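Alpha-fucosidase (Bifidobacterium bifidum, PDB 2EAB) probably hydrolyses alpha-1,2-linked L-fucose from glycans, and is seen here as the catalytic part of a longer calcium-binding glycoside hydrolase. Local coordinates at residues A[546-551]-A[572-577]; A[558-563]-A[577-582]. One frame throughout, in Å; residues are numbered along the deposited sequence.

Contact 1. Residues A[546-551]-A[572-577]; sequences MLHKAG and GTDGNT
A small three-stranded antiparallel sheet in the family 95 catalytic region is bridged at its two outer strands by a histidine–carboxylate pair, His548 and Asp574. His548 NE2 donates to Asp574 OD1 at 2.8 Å, and the bond is nearly straight (173°). The oxygen lies at the ring edge, in the ring plane, while the ring and carboxylate planes are 56° apart. With chi1 of 83°, the imidazole stands between its own backbone N and carbonyl carbon, which brings NE2 to the aspartate. The other oxygen, Asp574 OD2, takes the backbone N of Gly551 at 2.8 Å. Both donors come on the syn sides of the carboxylate. Two bonds therefore hold it across its width and limit its rotation. Ala550 CB packs 3.8 Å from Asp574 OD2. Thr559 OG1, on the middle strand, also bonds to Asp574 OD1, so this buried oxygen has two partners. Such donors would be expected to favour the ionised carboxylate. Strand 558-565 runs between the two segments and pairs with both by backbone hydrogen bonds. Helix 103-113 packs against the pair, with Asn109 and Ala113 touching His548 and Leu112 touching Asp574.

Contact 2. Residues A[558-563]-A[577-582]; sequences LTTGVA and TYESSL
Glu579 and Thr560 bury the greater part of this contact, with Ser580 next. Thr560 OG1 donates to Glu579 OE1 at 2.6 Å. It meets the oxygen on the anti side, 16° out of the carboxylate plane. The glutamate reaches the break in strand 558-565, where Thr560 sits, because its chain is extended beyond CG (chi2 -157°). Thr560 OG1 also lies 3.4 Å from Glu579 CB, so the hydroxyl sits alongside the base of the same chain. Ala563 CB packs against Glu579 CD at 3.7 Å. Water 2 lies 2.9 Å from Glu579 OE2 and near Val562 O, and may link the two. Replacing Glu579 with an alanine would probably leave the Thr560 hydroxyl without this acceptor and open a gap beside Ala563. Ser580 works through water instead. Its OG donates to water 1 at 2.6 Å, and that water donates to Leu558 O. Next to Thr560, Thr559 OG1 accepts from Gly561 N in an ST turn at the break in the strand, besides its bond to Asp574. The Asn576 side chain caps Glu579 N. The arrangement is a broken strand laid against the N-terminal turn of a capped helix, bridged by a glutamate and by water 1.

Overall arrangement
After helix 525-546 the chain enters strand 548-549, the first half of contact 1. It turns back along strand 558-565, where contact 2 begins, and returns through strand 572-574, which closes contact 1. Helix 577-596 follows after two residues and closes contact 2. The two loops therefore cross, with their segments alternating along the chain, and Thr577 belongs to both. Contact 1 joins the edge strands of the three-stranded sheet across its middle strand. Contact 2 ties that middle strand to the helix that follows. Their centres are about 6 Å apart. Gly575 N and Gly561 O, 2.8 Å apart, are probably hydrogen-bonded and join the two contacts directly.

Contact 1. Residues A[546-551]-A[572-577]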
loop_
_atom_site.group_PDB
_atom_site.type_symbol
_atom_site.label_atom_id
_atom_site.label_comp_id
_atom_site.label_asym_id
_atom_site.label_seq_id
_atom_site.Cartn_x
_atom_site.Cartn_y
_atom_site.Cartn_z
ATOM N N MET A 546 -12.944 10.297 -22.383
ATOM C CA MET A 546 -12.792 8.838 -22.342
ATOM C C MET A 546 -14.062 8.030 -22.592
ATOM O O MET A 546 -14.011 6.987 -23.248
ATOM C CB MET A 546 -12.145 8.399 -21.027
ATOM C CG MET A 546 -10.793 9.054 -20.743
ATOM S SD MET A 546 -9.509 8.645 -21.933
ATOM C CE MET A 546 -9.219 6.920 -21.549
ATOM N N LEU A 547 -15.192 8.488 -22.058
ATOM C CA LEU A 547 -16.449 7.746 -22.181
ATOM C C LEU A 547 -17.049 7.863 -23.571
ATOM O O LEU A 547 -16.948 8.906 -24.216
ATOM C CB LEU A 547 -17.469 8.234 -21.149
ATOM C CG LEU A 547 -17.102 8.022 -19.677
ATOM C CD1 LEU A 547 -18.187 8.560 -18.762
ATOM C CD2 LEU A 547 -16.836 6.550 -19.389
ATOM N N HIS A 548 -17.681 6.787 -24.029
ATOM C CA HIS A 548 -18.464 6.838 -25.259
ATOM C C HIS A 548 -19.698 5.962 -25.129
ATOM O O HIS A 548 -19.777 5.126 -24.230
ATOM C CB HIS A 548 -17.607 6.498 -26.500
ATOM C CG HIS A 548 -17.432 5.032 -26.777
ATOM N ND1 HIS A 548 -17.071 4.564 -28.023
ATOM C CD2 HIS A 548 -17.547 3.936 -25.985
ATOM C CE1 HIS A 548 -16.990 3.246 -27.992
ATOM N NE2 HIS A 548 -17.270 2.839 -26.767
ATOM N N LYS A 549 -20.674 6.184 -26.002
ATOM C CA LYS A 549 -21.806 5.276 -26.114
ATOM C C LYS A 549 -21.301 3.985 -26.743
ATOM O O LYS A 549 -20.691 4.010 -27.818
ATOM C CB LYS A 549 -22.916 5.888 -26.969
ATOM C CG LYS A 549 -24.042 4.915 -27.285
ATOM C CD LYS A 549 -25.183 5.579 -28.034
ATOM C CE LYS A 549 -26.274 4.570 -28.388
ATOM N NZ LYS A 549 -26.842 3.860 -27.195
ATOM N N ALA A 550 -21.539 2.869 -26.063
ATOM C CA ALA A 550 -21.093 1.567 -26.538
ATOM C C ALA A 550 -21.707 1.206 -27.881
ATOM O O ALA A 550 -22.828 1.616 -28.202
ATOM C CB ALA A 550 -21.428 0.497 -25.526
ATOM N N GLY A 551 -20.945 0.448 -28.660
ATOM C CA GLY A 551 -21.479 -0.260 -29.810
ATOM C C GLY A 551 -22.264 -1.479 -29.368
ATOM O O GLY A 551 -22.389 -1.762 -28.169
ATOM N N GLY A 572 -8.694 -5.845 -26.497
ATOM C CA GLY A 572 -9.451 -4.610 -26.629
ATOM C C GLY A 572 -10.912 -4.868 -26.904
ATOM O O GLY A 572 -11.292 -5.203 -28.024
ATOM N N THR A 573 -11.728 -4.732 -25.865
ATOM C CA THR A 573 -13.178 -4.854 -25.986
ATOM C C THR A 573 -13.831 -3.489 -25.774
ATOM O O THR A 573 -13.152 -2.506 -25.448
ATOM C CB THR A 573 -13.758 -5.879 -24.985
ATOM O OG1 THR A 573 -13.564 -5.411 -23.644
ATOM C CG2 THR A 573 -13.082 -7.232 -25.140
ATOM N N ASP A 574 -15.147 -3.431 -25.966
ATOM C CA ASP A 574 -15.888 -2.190 -25.801
ATOM C C ASP A 574 -16.208 -1.991 -24.321
ATOM O O ASP A 574 -17.288 -2.344 -23.836
ATOM C CB ASP A 574 -17.151 -2.214 -26.665
ATOM C CG ASP A 574 -17.776 -0.845 -26.835
ATOM O OD1 ASP A 574 -17.433 0.093 -26.081
ATOM O OD2 ASP A 574 -18.619 -0.706 -27.746
ATOM N N GLY A 575 -15.237 -1.433 -23.606
ATOM C CA GLY A 575 -15.306 -1.335 -22.159
ATOM C C GLY A 575 -15.235 -2.702 -21.513
ATOM O O GLY A 575 -15.087 -3.725 -22.187
ATOM N N ASN A 576 -15.344 -2.713 -20.191
ATOM C CA ASN A 576 -15.444 -3.941 -19.412
ATOM C C ASN A 576 -15.840 -3.592 -17.984
ATOM O O ASN A 576 -15.860 -2.424 -17.601
ATOM C CB ASN A 576 -14.160 -4.799 -19.480
ATOM C CG ASN A 576 -12.918 -4.069 -18.989
ATOM O OD1 ASN A 576 -12.981 -3.195 -18.116
ATOM N ND2 ASN A 576 -11.768 -4.447 -19.539
ATOM N N THR A 577 -16.149 -4.613 -17.202
ATOM C CA THR A 577 -16.636 -4.413 -15.845
ATOM C C THR A 577 -15.567 -3.794 -14.946
ATOM O O THR A 577 -15.880 -2.949 -14.101
ATOM C CB THR A 577 -17.137 -5.735 -15.281
ATOM O OG1 THR A 577 -18.150 -6.229 -16.164
ATOM C CG2 THR A 577 -17.711 -5.573 -13.872
#

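Contact 2. Residues A[558-563]-A[577-582]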
loop_
_atom_site.group_PDB
_atom_site.type_symbol
_atom_site.label_atom_id
_atom_site.label_comp_id
_atom_site.label_asym_id
_atom_site.label_seq_id
_atom_site.Cartn_x
_atom_site.Cartn_y
_atom_site.Cartn_z
ATOM N N LEU A 558 -23.025 3.783 -21.541
ATOM C CA LEU A 558 -21.696 4.349 -21.737
ATOM C C LEU A 558 -20.670 3.318 -21.305
ATOM O O LEU A 558 -20.873 2.616 -20.312
ATOM C CB LEU A 558 -21.491 5.618 -20.910
ATOM C CG LEU A 558 -22.285 6.871 -21.271
ATOM C CD1 LEU A 558 -21.961 7.978 -20.277
ATOM C CD2 LEU A 558 -21.992 7.327 -22.698
ATOM N N THR A 559 -19.574 3.225 -22.050
ATOM C CA THR A 559 -18.403 2.486 -21.594
ATOM C C THR A 559 -17.178 3.381 -21.703
ATOM O O THR A 559 -17.250 4.505 -22.204
ATOM C CB THR A 559 -18.133 1.204 -22.417
ATOM O OG1 THR A 559 -17.782 1.570 -23.756
ATOM C CG2 THR A 559 -19.334 0.254 -22.415
ATOM N N THR A 560 -16.047 2.858 -21.244
ATOM C CA THR A 560 -14.783 3.576 -21.331
ATOM C C THR A 560 -14.054 3.330 -22.654
ATOM O O THR A 560 -12.898 3.725 -22.806
ATOM C CB THR A 560 -13.851 3.179 -20.177
ATOM O OG1 THR A 560 -13.709 1.753 -20.159
ATOM C CG2 THR A 560 -14.418 3.633 -18.845
ATOM N N GLY A 561 -14.719 2.697 -23.617
ATOM C CA GLY A 561 -14.081 2.410 -24.899
ATOM C C GLY A 561 -13.078 1.280 -24.785
ATOM O O GLY A 561 -13.199 0.414 -23.910
ATOM N N VAL A 562 -12.078 1.288 -25.660
ATOM C CA VAL A 562 -11.164 0.155 -25.753
ATOM C C VAL A 562 -10.515 -0.164 -24.400
ATOM O O VAL A 562 -9.965 0.719 -23.733
ATOM C CB VAL A 562 -10.154 0.318 -26.912
ATOM C CG1 VAL A 562 -9.227 1.488 -26.684
ATOM C CG2 VAL A 562 -9.386 -0.966 -27.135
ATOM N N ALA A 563 -10.616 -1.424 -23.998
ATOM C CA ALA A 563 -10.150 -1.831 -22.677
ATOM C C ALA A 563 -9.761 -3.291 -22.625
ATOM O O ALA A 563 -10.330 -4.128 -23.340
ATOM C CB ALA A 563 -11.215 -1.539 -21.626
ATOM N N THR A 577 -16.149 -4.613 -17.202
ATOM C CA THR A 577 -16.636 -4.413 -15.845
ATOM C C THR A 577 -15.567 -3.794 -14.946
ATOM O O THR A 577 -15.880 -2.949 -14.101
ATOM C CB THR A 577 -17.137 -5.735 -15.281
ATOM O OG1 THR A 577 -18.150 -6.229 -16.164
ATOM C CG2 THR A 577 -17.711 -5.573 -13.872
ATOM N N TYR A 578 -14.315 -4.203 -15.144
ATOM C CA TYR A 578 -13.168 -3.640 -14.440
ATOM C C TYR A 578 -13.153 -2.105 -14.541
ATOM O O TYR A 578 -13.240 -1.394 -13.529
ATOM C CB TYR A 578 -11.889 -4.297 -14.993
ATOM C CG TYR A 578 -10.621 -3.489 -14.861
ATOM C CD1 TYR A 578 -10.077 -3.186 -13.614
ATOM C CD2 TYR A 578 -9.945 -3.051 -15.998
ATOM C CE1 TYR A 578 -8.905 -2.432 -13.505
ATOM C CE2 TYR A 578 -8.781 -2.307 -15.902
ATOM C CZ TYR A 578 -8.264 -2.002 -14.661
ATOM O OH TYR A 578 -7.117 -1.239 -14.606
ATOM N N GLU A 579 -13.102 -1.586 -15.765
ATOM C CA GLU A 579 -13.007 -0.135 -15.937
ATOM C C GLU A 579 -14.291 0.595 -15.572
ATOM O O GLU A 579 -14.245 1.657 -14.952
ATOM C CB GLU A 579 -12.566 0.239 -17.352
ATOM C CG GLU A 579 -11.128 -0.151 -17.658
ATOM C CD GLU A 579 -10.489 0.661 -18.776
ATOM O OE1 GLU A 579 -11.190 1.437 -19.459
ATOM O OE2 GLU A 579 -9.266 0.512 -18.984
ATOM N N SER A 580 -15.436 0.033 -15.951
ATOM C CA SER A 580 -16.707 0.673 -15.618
ATOM C C SER A 580 -16.959 0.724 -14.120
ATOM O O SER A 580 -17.495 1.716 -13.626
ATOM C CB SER A 580 -17.875 0.018 -16.347
ATOM O OG SER A 580 -17.778 0.288 -17.731
ATOM N N SER A 581 -16.558 -0.319 -13.399
ATOM C CA SER A 581 -16.710 -0.316 -11.943
ATOM C C SER A 581 -15.868 0.784 -11.316
ATOM O O SER A 581 -16.315 1.470 -10.388
ATOM C CB SER A 581 -16.332 -1.669 -11.343
ATOM O OG SER A 581 -17.237 -2.673 -11.768
ATOM N N LEU A 582 -14.655 0.953 -11.834
ATOM C CA LEU A 582 -13.756 1.982 -11.329
ATOM C C LEU A 582 -14.252 3.388 -11.658
ATOM O O LEU A 582 -14.208 4.284 -10.809
ATOM C CB LEU A 582 -12.338 1.780 -11.863
ATOM C CG LEU A 582 -11.597 0.582 -11.266
ATOM C CD1 LEU A 582 -10.265 0.400 -11.959
ATOM C CD2 LEU A 582 -11.407 0.725 -9.760
HETATM O O HOH W 1 -20.149 0.583 -18.712
HETATM O O HOH W 2 -8.817 1.750 -21.537
#